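Local coordinates for protein uncharacterized HTH-type transcriptional regulator YydK (Bacillus subtilis subsp. subtilis, PDB 3BWG) that probably binds DNA as a dimeric transcription factor of the GntR family, pairing a winged helix-turn-helix head with a UTRA domain, at residues A58-R63 with F68-K73. Sequence-based numbering, arbitrary orientation.
Sequences AIFQVR and FVRKHK
Phe60 and Phe68 form an antiparallel hydrogen-bonded pair, Phe60 N giving to Phe68 O at 2.9 Å and Phe68 N to Phe60 O at 2.8 Å, while Arg70 N reaches Ala58 O at 3.0 Å just past the last strand residue. Both phenylalanines lie on one face of this two-stranded sheet; their ring planes are 24° from parallel, but the rings are displaced, with centroids 5.5 Å apart. One face of the Phe60 ring receives the Phe68 methylene: CB lies 3.8 Å from the ring centroid, a CH-pi contact. The Phe60 torsion (chi1 70°) sets CG between backbone N and carbonyl carbon, swinging the ring across to the partner strand, where CE1 comes within 3.4 Å of Val69 O and Arg70 CB lies at the ring edge. Val62 CG2 meets Phe68 CE2 at 3.4 Å. With alanine at Phe60, Phe68 CB would probably lose the ring face it rests on, and Phe175 of the second subunit its ring partner. Arg70, bent at chi2, turns its guanidinium away to a salt bridge with Asp177 of that subunit. The Ile59 side chain points away from the partner strand and packs on Leu50 and Leu53 of helix 43-55. The example illustrates how backbone bonds hold a hairpin while its side chains serve helix and neighbouring subunit: this is the wing of the GntR-type winged-helix domain.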
ATOM      1  N   ALA B  58       7.692  -9.862   6.866  1.00 41.63           N
ATOM      2  CA  ALA B  58       8.765  -9.822   7.841  1.00 39.21           C
ATOM      3  C   ALA B  58      10.080 -10.237   7.190  1.00 38.07           C
ATOM      4  O   ALA B  58      11.120  -9.680   7.493  1.00 37.56           O
ATOM      5  CB  ALA B  58       8.433 -10.727   8.999  1.00 38.98           C
ATOM      6  N   ILE B  59      10.017 -11.194   6.269  1.00 36.85           N
ATOM      7  CA  ILE B  59      11.209 -11.734   5.602  1.00 36.80           C
ATOM      8  C   ILE B  59      10.916 -11.942   4.137  1.00 36.25           C
ATOM      9  O   ILE B  59       9.763 -11.973   3.745  1.00 35.58           O
ATOM     10  CB  ILE B  59      11.655 -13.135   6.197  1.00 35.65           C
ATOM     11  CG1 ILE B  59      10.612 -14.204   5.882  1.00 36.22           C
ATOM     12  CG2 ILE B  59      11.904 -13.037   7.699  1.00 35.83           C
ATOM     13  CD1 ILE B  59      11.029 -15.634   6.270  1.00 38.03           C
ATOM     14  N   PHE B  60      11.979 -12.084   3.346  1.00 36.80           N
ATOM     15  CA  PHE B  60      11.895 -12.621   2.011  1.00 38.61           C
ATOM     16  C   PHE B  60      12.995 -13.680   1.806  1.00 40.74           C
ATOM     17  O   PHE B  60      14.002 -13.696   2.511  1.00 43.03           O
ATOM     18  CB  PHE B  60      11.939 -11.511   0.927  1.00 36.52           C
ATOM     19  CG  PHE B  60      13.281 -10.837   0.782  1.00 35.80           C
ATOM     20  CD1 PHE B  60      13.639  -9.780   1.621  1.00 35.81           C
ATOM     21  CD2 PHE B  60      14.162 -11.224  -0.222  1.00 36.08           C
ATOM     22  CE1 PHE B  60      14.860  -9.129   1.489  1.00 36.37           C
ATOM     23  CE2 PHE B  60      15.399 -10.581  -0.367  1.00 35.96           C
ATOM     24  CZ  PHE B  60      15.742  -9.533   0.491  1.00 35.96           C
ATOM     25  N   GLN B  61      12.786 -14.568   0.846  1.00 43.05           N
ATOM     26  CA  GLN B  61      13.727 -15.640   0.594  1.00 44.53           C
ATOM     27  C   GLN B  61      14.231 -15.611  -0.846  1.00 44.45           C
ATOM     28  O   GLN B  61      13.453 -15.406  -1.766  1.00 43.37           O
ATOM     29  CB  GLN B  61      13.057 -16.966   0.918  1.00 46.63           C
ATOM     30  CG  GLN B  61      12.406 -16.933   2.305  1.00 48.45           C
ATOM     31  CD  GLN B  61      12.190 -18.309   2.878  1.00 50.58           C
ATOM     32  OE1 GLN B  61      11.051 -18.703   3.140  1.00 51.35           O
ATOM     33  NE2 GLN B  61      13.280 -19.067   3.056  1.00 51.15           N
ATOM     34  N   VAL B  62      15.540 -15.759  -1.030  1.00 44.61           N
ATOM     35  CA  VAL B  62      16.104 -15.825  -2.372  1.00 46.03           C
ATOM     36  C   VAL B  62      16.827 -17.165  -2.539  1.00 48.69           C
ATOM     37  O   VAL B  62      17.900 -17.401  -1.945  1.00 49.10           O
ATOM     38  CB  VAL B  62      16.986 -14.585  -2.743  1.00 45.37           C
ATOM     39  CG1 VAL B  62      16.255 -13.294  -2.427  1.00 43.88           C
ATOM     40  CG2 VAL B  62      18.316 -14.605  -2.048  1.00 44.64           C
ATOM     41  N   ARG B  63      16.207 -18.074  -3.295  1.00 50.85           N
ATOM     42  CA  ARG B  63      16.741 -19.437  -3.385  1.00 52.72           C
ATOM     43  C   ARG B  63      18.133 -19.409  -4.010  1.00 51.93           C
ATOM     44  O   ARG B  63      18.394 -18.665  -4.978  1.00 50.84           O
ATOM     45  CB  ARG B  63      15.791 -20.387  -4.120  1.00 55.13           C
ATOM     46  CG  ARG B  63      14.696 -21.018  -3.234  1.00 57.19           C
ATOM     47  CD  ARG B  63      13.412 -21.294  -4.043  1.00 58.88           C
ATOM     48  NE  ARG B  63      13.667 -21.853  -5.386  1.00 60.35           N
ATOM     49  CZ  ARG B  63      13.525 -21.185  -6.541  1.00 60.76           C
ATOM     50  NH1 ARG B  63      13.126 -19.910  -6.557  1.00 61.08           N
ATOM     51  NH2 ARG B  63      13.787 -21.797  -7.694  1.00 60.60           N
ATOM     52  N   PHE B  68      16.201 -13.404   4.295  1.00 36.77           N
ATOM     53  CA  PHE B  68      16.571 -12.010   4.590  1.00 36.30           C
ATOM     54  C   PHE B  68      15.427 -11.213   5.231  1.00 35.30           C
ATOM     55  O   PHE B  68      14.258 -11.502   5.004  1.00 36.08           O
ATOM     56  CB  PHE B  68      17.017 -11.318   3.277  1.00 36.48           C
ATOM     57  CG  PHE B  68      18.190 -11.987   2.612  1.00 35.95           C
ATOM     58  CD1 PHE B  68      19.491 -11.609   2.932  1.00 35.77           C
ATOM     59  CD2 PHE B  68      17.995 -13.007   1.678  1.00 36.89           C
ATOM     60  CE1 PHE B  68      20.577 -12.234   2.343  1.00 35.93           C
ATOM     61  CE2 PHE B  68      19.074 -13.636   1.086  1.00 35.87           C
ATOM     62  CZ  PHE B  68      20.363 -13.262   1.419  1.00 36.11           C
ATOM     63  N   VAL B  69      15.773 -10.176   5.988  1.00 35.59           N
ATOM     64  CA  VAL B  69      14.795  -9.298   6.618  1.00 34.40           C
ATOM     65  C   VAL B  69      14.173  -8.438   5.495  1.00 34.52           C
ATOM     66  O   VAL B  69      14.894  -7.909   4.651  1.00 31.84           O
ATOM     67  CB  VAL B  69      15.454  -8.427   7.759  1.00 35.79           C
ATOM     68  CG1 VAL B  69      14.460  -7.436   8.380  1.00 34.33           C
ATOM     69  CG2 VAL B  69      16.025  -9.327   8.890  1.00 37.00           C
ATOM     70  N   ARG B  70      12.850  -8.320   5.515  1.00 34.44           N
ATOM     71  CA  ARG B  70      12.061  -7.638   4.517  1.00 36.10           C
ATOM     72  C   ARG B  70      11.564  -6.294   5.050  1.00 38.63           C
ATOM     73  O   ARG B  70      11.452  -5.324   4.286  1.00 40.58           O
ATOM     74  CB  ARG B  70      10.863  -8.544   4.104  1.00 36.08           C
ATOM     75  CG  ARG B  70       9.749  -7.896   3.209  1.00 35.84           C
ATOM     76  CD  ARG B  70      10.257  -7.298   1.912  1.00 33.56           C
ATOM     77  NE  ARG B  70       9.241  -6.469   1.210  1.00 32.51           N
ATOM     78  CZ  ARG B  70       9.125  -5.131   1.288  1.00 29.94           C
ATOM     79  NH1 ARG B  70       9.933  -4.424   2.047  1.00 29.48           N
ATOM     80  NH2 ARG B  70       8.196  -4.488   0.574  1.00 30.36           N
ATOM     81  N   LYS B  71      11.276  -6.249   6.355  1.00 41.04           N
ATOM     82  CA  LYS B  71      10.666  -5.108   6.996  1.00 42.62           C
ATOM     83  C   LYS B  71      11.401  -3.863   6.572  1.00 41.93           C
ATOM     84  O   LYS B  71      12.643  -3.787   6.610  1.00 41.96           O
ATOM     85  CB  LYS B  71      10.672  -5.254   8.519  1.00 43.67           C
ATOM     86  CG  LYS B  71      11.877  -4.627   9.217  1.00 47.20           C
ATOM     87  CD  LYS B  71      12.294  -5.306  10.542  1.00 47.62           C
ATOM     88  CE  LYS B  71      11.539  -4.783  11.756  1.00 49.74           C
ATOM     89  NZ  LYS B  71      12.048  -3.440  12.086  1.00 51.06           N
ATOM     90  N   HIS B  72      10.616  -2.889   6.154  1.00 41.49           N
ATOM     91  CA  HIS B  72      11.121  -1.616   5.669  1.00 41.27           C
ATOM     92  C   HIS B  72      12.099  -0.943   6.661  1.00 40.71           C
ATOM     93  O   HIS B  72      12.033  -1.159   7.907  1.00 40.18           O
ATOM     94  CB  HIS B  72       9.922  -0.711   5.371  1.00 42.06           C
ATOM     95  CG  HIS B  72       9.143  -0.322   6.597  1.00 41.50           C
ATOM     96  ND1 HIS B  72       9.518   0.725   7.413  1.00 40.46           N
ATOM     97  CD2 HIS B  72       8.002  -0.830   7.129  1.00 40.02           C
ATOM     98  CE1 HIS B  72       8.650   0.831   8.409  1.00 40.70           C
ATOM     99  NE2 HIS B  72       7.714  -0.092   8.246  1.00 40.12           N
ATOM    100  N   LYS B  73      13.032  -0.159   6.117  1.00 40.25           N
ATOM    101  CA  LYS B  73      13.879   0.714   6.947  1.00 39.20           C
ATOM    102  C   LYS B  73      13.050   1.905   7.449  1.00 37.79           C
ATOM    103  O   LYS B  73      11.880   2.043   7.059  1.00 39.68           O
ATOM    104  CB  LYS B  73      15.063   1.181   6.133  1.00 40.75           C
ATOM    105  CG  LYS B  73      16.067   0.051   5.894  1.00 41.72           C
ATOM    106  CD  LYS B  73      16.859   0.226   4.603  1.00 41.41           C
ATOM    107  CE  LYS B  73      17.896   1.312   4.748  1.00 41.82           C
ATOM    108  NZ  LYS B  73      18.920   1.214   3.670  1.00 41.65           N
TER